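Local coordinates for protein P47 (Clostridium botulinum, PDB 6EKT) that belongs to the tubular lipid-binding (TULIP) superfamily by structure and may form part of a progenitor complex that protects botulinum neurotoxin in the host gut, at residues Glu187-Lys192 against Val404-Asn409; Val421-Leu426 against Cys431-Ala436. One frame throughout, in Å; residues are numbered along the deposited sequence.

Contact 1 (Glu187-Lys192 against Val404-Asn409)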
ATOM      1  N   GLU A 187       1.314   8.015 -12.012  1.00 37.29           N
ATOM      2  CA  GLU A 187       2.168   9.069 -11.460  1.00 37.30           C
ATOM      3  C   GLU A 187       1.960   9.345  -9.961  1.00 34.25           C
ATOM      4  O   GLU A 187       2.929   9.615  -9.236  1.00 32.83           O
ATOM      5  CB  GLU A 187       1.964  10.357 -12.267  1.00 40.81           C
ATOM      6  CG  GLU A 187       2.953  11.473 -11.987  1.00 44.36           C
ATOM      7  CD  GLU A 187       2.896  12.554 -13.046  1.00 48.02           C
ATOM      8  OE1 GLU A 187       2.318  13.621 -12.768  1.00 51.34           O
ATOM      9  OE2 GLU A 187       3.397  12.334 -14.174  1.00 52.58           O
ATOM     10  N   TRP A 188       0.716   9.276  -9.503  1.00 32.17           N
ATOM     11  CA  TRP A 188       0.401   9.586  -8.098  1.00 30.43           C
ATOM     12  C   TRP A 188       1.038   8.634  -7.085  1.00 29.22           C
ATOM     13  O   TRP A 188       1.165   8.978  -5.908  1.00 28.52           O
ATOM     14  CB  TRP A 188      -1.111   9.735  -7.867  1.00 29.99           C
ATOM     15  CG  TRP A 188      -1.917   8.482  -8.012  1.00 30.08           C
ATOM     16  CD1 TRP A 188      -2.615   8.090  -9.119  1.00 30.69           C
ATOM     17  CD2 TRP A 188      -2.133   7.465  -7.018  1.00 29.20           C
ATOM     18  NE1 TRP A 188      -3.234   6.887  -8.884  1.00 30.53           N
ATOM     19  CE2 TRP A 188      -2.974   6.489  -7.599  1.00 30.11           C
ATOM     20  CE3 TRP A 188      -1.704   7.287  -5.689  1.00 29.31           C
ATOM     21  CZ2 TRP A 188      -3.377   5.330  -6.910  1.00 30.02           C
ATOM     22  CZ3 TRP A 188      -2.114   6.139  -4.994  1.00 28.55           C
ATOM     23  CH2 TRP A 188      -2.946   5.180  -5.605  1.00 28.86           C
ATOM     24  N   MET A 189       1.425   7.445  -7.559  1.00 28.99           N
ATOM     25  CA  MET A 189       2.153   6.455  -6.751  1.00 28.69           C
ATOM     26  C   MET A 189       3.659   6.696  -6.606  1.00 29.03           C
ATOM     27  O   MET A 189       4.290   6.107  -5.689  1.00 27.54           O
ATOM     28  CB  MET A 189       1.918   5.052  -7.315  1.00 29.09           C
ATOM     29  CG  MET A 189       0.507   4.530  -7.126  1.00 28.93           C
ATOM     30  SD  MET A 189       0.287   2.810  -7.633  1.00 29.66           S
ATOM     31  CE  MET A 189       1.071   1.927  -6.275  1.00 28.58           C
ATOM     32  N   ASN A 190       4.248   7.524  -7.491  1.00 29.54           N
ATOM     33  CA  ASN A 190       5.720   7.661  -7.569  1.00 30.19           C
ATOM     34  C   ASN A 190       6.358   7.995  -6.222  1.00 29.45           C
ATOM     35  O   ASN A 190       6.033   9.017  -5.604  1.00 28.45           O
ATOM     36  CB  ASN A 190       6.165   8.686  -8.612  1.00 31.26           C
ATOM     37  CG  ASN A 190       5.895   8.247 -10.046  1.00 33.04           C
ATOM     38  OD1 ASN A 190       5.596   7.077 -10.340  1.00 33.31           O
ATOM     39  ND2 ASN A 190       5.989   9.210 -10.955  1.00 33.06           N
ATOM     40  N   PRO A 191       7.252   7.115  -5.742  1.00 29.86           N
ATOM     41  CA  PRO A 191       7.788   7.280  -4.392  1.00 29.11           C
ATOM     42  C   PRO A 191       8.989   8.225  -4.387  1.00 30.57           C
ATOM     43  O   PRO A 191       9.821   8.204  -5.306  1.00 30.66           O
ATOM     44  CB  PRO A 191       8.201   5.866  -4.013  1.00 29.20           C
ATOM     45  CG  PRO A 191       8.595   5.249  -5.324  1.00 29.45           C
ATOM     46  CD  PRO A 191       7.669   5.844  -6.354  1.00 30.12           C
ATOM     47  N   LYS A 192       9.073   9.050  -3.353  1.00 30.82           N
ATOM     48  CA  LYS A 192      10.162  10.006  -3.246  1.00 32.25           C
ATOM     49  C   LYS A 192      11.146   9.505  -2.196  1.00 31.45           C
ATOM     50  O   LYS A 192      12.343   9.661  -2.349  1.00 32.79           O
ATOM     51  CB  LYS A 192       9.619  11.388  -2.887  1.00 33.24           C
ATOM     52  CG  LYS A 192       8.850  12.088  -4.016  1.00 35.82           C
ATOM     53  CD  LYS A 192       9.781  12.580  -5.121  1.00 38.45           C
ATOM     54  CE  LYS A 192       9.026  13.288  -6.243  1.00 41.62           C
ATOM     55  NZ  LYS A 192       8.248  12.346  -7.118  1.00 42.51           N
ATOM     56  N   VAL A 404      -4.829  -4.592 -10.340  1.00 34.67           N
ATOM     57  CA  VAL A 404      -3.651  -5.371 -10.788  1.00 36.81           C
ATOM     58  C   VAL A 404      -2.540  -4.401 -11.200  1.00 36.80           C
ATOM     59  O   VAL A 404      -1.392  -4.569 -10.773  1.00 36.38           O
ATOM     60  CB  VAL A 404      -3.985  -6.396 -11.913  1.00 38.70           C
ATOM     61  CG1 VAL A 404      -2.724  -7.002 -12.516  1.00 40.59           C
ATOM     62  CG2 VAL A 404      -4.876  -7.506 -11.378  1.00 39.26           C
ATOM     63  N   ASP A 405      -2.887  -3.393 -12.013  1.00 36.50           N
ATOM     64  CA  ASP A 405      -1.926  -2.350 -12.406  1.00 37.10           C
ATOM     65  C   ASP A 405      -1.332  -1.604 -11.212  1.00 34.96           C
ATOM     66  O   ASP A 405      -0.118  -1.377 -11.174  1.00 34.68           O
ATOM     67  CB  ASP A 405      -2.521  -1.348 -13.403  1.00 38.65           C
ATOM     68  CG  ASP A 405      -2.868  -1.977 -14.745  1.00 41.51           C
ATOM     69  OD1 ASP A 405      -2.384  -3.079 -15.081  1.00 43.70           O
ATOM     70  OD2 ASP A 405      -3.658  -1.357 -15.473  1.00 43.32           O
ATOM     71  N   LEU A 406      -2.171  -1.245 -10.238  1.00 33.82           N
ATOM     72  CA  LEU A 406      -1.670  -0.589  -9.024  1.00 32.29           C
ATOM     73  C   LEU A 406      -0.632  -1.447  -8.317  1.00 32.31           C
ATOM     74  O   LEU A 406       0.460  -0.973  -7.971  1.00 31.62           O
ATOM     75  CB  LEU A 406      -2.803  -0.199  -8.048  1.00 31.68           C
ATOM     76  CG  LEU A 406      -3.816   0.861  -8.495  1.00 32.01           C
ATOM     77  CD1 LEU A 406      -4.683   1.282  -7.322  1.00 30.49           C
ATOM     78  CD2 LEU A 406      -3.171   2.093  -9.126  1.00 32.40           C
ATOM     79  N   ILE A 407      -0.951  -2.726  -8.147  1.00 32.78           N
ATOM     80  CA  ILE A 407      -0.069  -3.595  -7.375  1.00 33.29           C
ATOM     81  C   ILE A 407       1.224  -3.921  -8.166  1.00 33.36           C
ATOM     82  O   ILE A 407       2.235  -4.267  -7.565  1.00 31.64           O
ATOM     83  CB  ILE A 407      -0.855  -4.792  -6.757  1.00 34.69           C
ATOM     84  CG1 ILE A 407      -0.189  -5.285  -5.454  1.00 36.97           C
ATOM     85  CG2 ILE A 407      -1.134  -5.858  -7.801  1.00 36.44           C
ATOM     86  CD1 ILE A 407      -1.037  -6.244  -4.626  1.00 37.84           C
ATOM     87  N   ASN A 408       1.186  -3.720  -9.495  1.00 33.69           N
ATOM     88  CA  ASN A 408       2.352  -3.895 -10.376  1.00 34.47           C
ATOM     89  C   ASN A 408       3.107  -2.618 -10.745  1.00 33.97           C
ATOM     90  O   ASN A 408       4.169  -2.697 -11.341  1.00 34.54           O
ATOM     91  CB  ASN A 408       1.950  -4.613 -11.671  1.00 35.81           C
ATOM     92  CG  ASN A 408       1.642  -6.070 -11.446  1.00 36.49           C
ATOM     93  OD1 ASN A 408       2.243  -6.729 -10.593  1.00 36.38           O
ATOM     94  ND2 ASN A 408       0.689  -6.578 -12.192  1.00 37.55           N
ATOM     95  N   ASN A 409       2.576  -1.459 -10.365  1.00 33.42           N
ATOM     96  CA  ASN A 409       3.110  -0.165 -10.819  1.00 33.60           C
ATOM     97  C   ASN A 409       4.487   0.255 -10.265  1.00 33.12           C
ATOM     98  O   ASN A 409       5.340   0.761 -11.008  1.00 33.89           O
ATOM     99  CB  ASN A 409       2.103   0.944 -10.508  1.00 32.73           C
ATOM    100  CG  ASN A 409       2.475   2.248 -11.161  1.00 33.40           C
ATOM    101  OD1 ASN A 409       2.357   2.405 -12.387  1.00 34.48           O
ATOM    102  ND2 ASN A 409       2.973   3.178 -10.362  1.00 31.43           N
TER

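Contact 2 (Val421-Leu426 against Cys431-Ala436)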
ATOM      1  N   VAL A 421      -5.521 -10.459  -8.250  1.00 44.78           N
ATOM      2  CA  VAL A 421      -5.955  -9.770  -7.042  1.00 42.10           C
ATOM      3  C   VAL A 421      -6.942 -10.698  -6.352  1.00 41.92           C
ATOM      4  O   VAL A 421      -7.840 -11.242  -6.995  1.00 42.88           O
ATOM      5  CB  VAL A 421      -6.618  -8.414  -7.385  1.00 41.38           C
ATOM      6  CG1 VAL A 421      -7.423  -7.866  -6.214  1.00 40.08           C
ATOM      7  CG2 VAL A 421      -5.571  -7.400  -7.815  1.00 40.67           C
ATOM      8  N   THR A 422      -6.785 -10.862  -5.047  1.00 40.34           N
ATOM      9  CA  THR A 422      -7.627 -11.767  -4.261  1.00 41.23           C
ATOM     10  C   THR A 422      -8.652 -11.044  -3.385  1.00 40.68           C
ATOM     11  O   THR A 422      -9.753 -11.546  -3.183  1.00 41.70           O
ATOM     12  CB  THR A 422      -6.774 -12.687  -3.366  1.00 41.40           C
ATOM     13  OG1 THR A 422      -5.849 -11.893  -2.624  1.00 41.14           O
ATOM     14  CG2 THR A 422      -6.005 -13.706  -4.201  1.00 42.64           C
ATOM     15  N   ASN A 423      -8.282  -9.884  -2.843  1.00 39.01           N
ATOM     16  CA  ASN A 423      -9.162  -9.127  -1.962  1.00 38.59           C
ATOM     17  C   ASN A 423      -8.903  -7.627  -2.081  1.00 36.09           C
ATOM     18  O   ASN A 423      -7.778  -7.192  -2.319  1.00 35.22           O
ATOM     19  CB  ASN A 423      -9.017  -9.566  -0.491  1.00 40.45           C
ATOM     20  CG  ASN A 423      -9.557 -10.967  -0.215  1.00 43.93           C
ATOM     21  OD1 ASN A 423      -8.845 -11.816   0.313  1.00 45.00           O
ATOM     22  ND2 ASN A 423     -10.817 -11.213  -0.570  1.00 46.06           N
ATOM     23  N   VAL A 424      -9.966  -6.845  -1.925  1.00 34.65           N
ATOM     24  CA  VAL A 424      -9.903  -5.388  -1.982  1.00 33.27           C
ATOM     25  C   VAL A 424     -10.753  -4.915  -0.814  1.00 32.95           C
ATOM     26  O   VAL A 424     -11.950  -5.224  -0.744  1.00 34.00           O
ATOM     27  CB  VAL A 424     -10.457  -4.835  -3.318  1.00 34.10           C
ATOM     28  CG1 VAL A 424     -10.459  -3.323  -3.323  1.00 33.02           C
ATOM     29  CG2 VAL A 424      -9.652  -5.357  -4.507  1.00 34.61           C
ATOM     30  N   THR A 425     -10.132  -4.154   0.086  1.00 31.40           N
ATOM     31  CA  THR A 425     -10.770  -3.720   1.321  1.00 30.93           C
ATOM     32  C   THR A 425     -10.617  -2.214   1.507  1.00 28.59           C
ATOM     33  O   THR A 425      -9.521  -1.674   1.348  1.00 27.77           O
ATOM     34  CB  THR A 425     -10.130  -4.470   2.530  1.00 32.81           C
ATOM     35  OG1 THR A 425     -10.341  -5.876   2.366  1.00 36.35           O
ATOM     36  CG2 THR A 425     -10.761  -4.048   3.866  1.00 33.74           C
ATOM     37  N   LEU A 426     -11.710  -1.544   1.879  1.00 27.15           N
ATOM     38  CA  LEU A 426     -11.615  -0.200   2.415  1.00 25.60           C
ATOM     39  C   LEU A 426     -11.795  -0.212   3.922  1.00 25.82           C
ATOM     40  O   LEU A 426     -12.831  -0.616   4.403  1.00 25.64           O
ATOM     41  CB  LEU A 426     -12.645   0.738   1.752  1.00 24.32           C
ATOM     42  CG  LEU A 426     -12.628   2.197   2.211  1.00 23.56           C
ATOM     43  CD1 LEU A 426     -11.297   2.851   1.854  1.00 23.30           C
ATOM     44  CD2 LEU A 426     -13.832   2.952   1.603  1.00 23.61           C
ATOM     45  N   CYS A 431      -6.830  -1.233   0.801  1.00 25.48           N
ATOM     46  CA  CYS A 431      -5.891  -2.365   0.764  1.00 26.71           C
ATOM     47  C   CYS A 431      -6.222  -3.317  -0.367  1.00 27.26           C
ATOM     48  O   CYS A 431      -7.344  -3.816  -0.456  1.00 28.95           O
ATOM     49  CB  CYS A 431      -5.865  -3.091   2.103  1.00 26.29           C
ATOM     50  SG  CYS A 431      -4.702  -4.474   2.158  1.00 27.42           S
ATOM     51  N   ILE A 432      -5.244  -3.522  -1.236  1.00 27.17           N
ATOM     52  CA  ILE A 432      -5.343  -4.449  -2.364  1.00 28.77           C
ATOM     53  C   ILE A 432      -4.401  -5.618  -2.044  1.00 28.81           C
ATOM     54  O   ILE A 432      -3.241  -5.389  -1.736  1.00 28.31           O
ATOM     55  CB  ILE A 432      -4.933  -3.763  -3.691  1.00 28.90           C
ATOM     56  CG1 ILE A 432      -5.907  -2.610  -4.027  1.00 29.52           C
ATOM     57  CG2 ILE A 432      -4.863  -4.777  -4.835  1.00 30.97           C
ATOM     58  CD1 ILE A 432      -5.397  -1.634  -5.084  1.00 29.91           C
ATOM     59  N   GLN A 433      -4.907  -6.848  -2.104  1.00 29.90           N
ATOM     60  CA  GLN A 433      -4.080  -8.038  -1.826  1.00 30.83           C
ATOM     61  C   GLN A 433      -4.175  -8.979  -3.013  1.00 32.63           C
ATOM     62  O   GLN A 433      -5.217  -9.017  -3.708  1.00 32.18           O
ATOM     63  CB  GLN A 433      -4.533  -8.749  -0.551  1.00 31.30           C
ATOM     64  CG  GLN A 433      -4.378  -7.947   0.739  1.00 30.77           C
ATOM     65  CD  GLN A 433      -5.348  -8.387   1.830  1.00 32.06           C
ATOM     66  OE1 GLN A 433      -6.419  -8.921   1.540  1.00 34.36           O
ATOM     67  NE2 GLN A 433      -4.978  -8.171   3.090  1.00 31.46           N
ATOM     68  N   GLY A 434      -3.090  -9.711  -3.256  1.00 33.71           N
ATOM     69  CA  GLY A 434      -3.014 -10.653  -4.376  1.00 35.99           C
ATOM     70  C   GLY A 434      -2.128 -11.880  -4.170  1.00 38.52           C
ATOM     71  O   GLY A 434      -1.455 -12.034  -3.134  1.00 37.01           O
ATOM     72  N   ASN A 435      -2.166 -12.768  -5.161  1.00 40.43           N
ATOM     73  CA  ASN A 435      -1.262 -13.909  -5.222  1.00 42.11           C
ATOM     74  C   ASN A 435       0.011 -13.525  -5.935  1.00 42.04           C
ATOM     75  O   ASN A 435      -0.012 -12.739  -6.884  1.00 41.70           O
ATOM     76  CB  ASN A 435      -1.922 -15.103  -5.926  1.00 44.48           C
ATOM     77  CG  ASN A 435      -2.975 -15.776  -5.063  1.00 46.02           C
ATOM     78  OD1 ASN A 435      -2.891 -15.761  -3.827  1.00 45.35           O
ATOM     79  ND2 ASN A 435      -3.972 -16.391  -5.708  1.00 47.07           N
ATOM     80  N   ALA A 436       1.113 -14.068  -5.437  1.00 41.63           N
ATOM     81  CA  ALA A 436       2.412 -13.970  -6.074  1.00 43.23           C
ATOM     82  C   ALA A 436       2.560 -15.089  -7.108  1.00 46.20           C
ATOM     83  O   ALA A 436       3.310 -14.945  -8.063  1.00 48.55           O
ATOM     84  CB  ALA A 436       3.503 -14.071  -5.037  1.00 41.87           C
TER
HETATM   85  O   HOH W   1      -7.861  -6.378   0.853  1.00 35.65           O

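Contact 1 (Glu187-Lys192 against Val404-Asn409)
Met-189 reaches across from the 3-10 turn at 187-189 and lays the end of its side chain against one flank of helix 403-409, between Leu-406 and Asn-409. Its chain runs straight out from the backbone (chi2 -174°) and then bends at chi3, 75°, which brings CE to 3.4 Å from the carbonyl O of Leu-406. Just before the bend, SD touches Leu-406 CD2 at 3.8 Å, the two side chains meeting at about a right angle. Asn-409 comes at the same methionine from further along the helix: its amide ND2 lies 3.7 Å from Met-189 CB, with SD at a similar distance. No hydrogen bond crosses between the segments here, so Asn-409 meets Met-189 by van der Waals contact while its polar atoms are occupied elsewhere, ND2 by Ser-184 OG and OD1 by the backbone N of Ile-186.

Trp-188 meets the methyl Leu-406 CD2 beside the sulfur, the benzo-ring atom CZ2 standing 3.9 Å from it. The ring meets the methyl obliquely, and one of its faces is backed by Met-189 CG, 3.6 Å above the plane and displaced toward the rim. Leu-406 CD2 thus touches both the indole and the methionine sulfur, which sit side by side.

Around this apolar patch, helix 244-252 packs on Trp-188 through Leu-246, Asn-250 and Met-251, the last also touching Leu-406. Strand 29-34 meets Met-189 with Ile-29 and Tyr-31, and Ile-242 of strand 238-242 touches the indole. Amid these elements, Trp-188 and Met-189 fasten the loop between strands 178-181 and 193-199 to helix 403-409.

Contact 2 (Val421-Leu426 against Cys431-Ala436)
Thr-425 and Cys-431 form a hydrogen-bonded antiparallel pair between strands 421-426 and 430-434, with two bonds, Thr-425 N to Cys-431 O and, at 2.8 Å, Cys-431 N to Thr-425 O. Next comes the non-hydrogen-bonded pair of Val-424 and Ile-432, where Val-424 CA adds a CA-H...O contact to Cys-431 O. Beyond it Gln-433 N donates to Asn-423 O at 2.9 Å, but the return bond is split: Gln-433 O takes Thr-422 N at 2.8 Å and only weakly Asn-423 N at 3.3 Å. The Thr-422 donor sits 23° out of the carbonyl plane.

Two residues facing one make this a classic beta bulge, which moves the register by one, so that Val-421 pairs with Gly-434. The strands form a beta hairpin, with 421-426 at the edge of a six-stranded antiparallel sheet and 430-434 bonded on its other side to strand 238-242.

Apolar contacts lie on the face of Val-424 and Ile-432, where Val-421 CG2 comes within 4.0 Å of Ile-432 CG2. Phe-403 from helix 403-409 and Phe-344 and Tyr-346 from strand 329-347 pack there too. Near the bulge, the Thr-422 methyl CG2, set anti to the carbonyl carbon by chi1 of 51°, lies against the amide of Asn-435, 3.7 Å from ND2, the two side chains crossing at about a right angle.

The other face, that of Asn-423, Thr-425, Cys-431 and Gln-433, carries the polar side-chain contacts. A water bonded to Thr-425 OG1 donates to Cys-431 O at 2.9 Å and weakly to Gln-433 OE1. The Asn-423 and Gln-433 amide planes stand 68° apart, with OE1 3.4 Å from Asn-423 CB, while Gln-433 NE2 bonds to Ile-231 O.

Contacts 1 and 2 have centres about 15 Å apart near the middle of this elongated chain and follow one another in sequence, the first closing before the second opens. Helix 403-409 ties them together: while Leu-406 serves contact 1 with one methyl, its CD1 lies 3.7 Å from Ile-432 CD1 of the hairpin. Val-404 CG2 meets Val-421 CG2 at 3.6 Å, and Ile-407 CD1 packs near the backbone of Ile-432. The loop at 187-192 leads into strand 193-199, at one border of the six-stranded sheet, and strand 421-426 forms the other. The helix thus lies between that loop and the C-terminal hairpin, joining chain parts more than 200 residues apart.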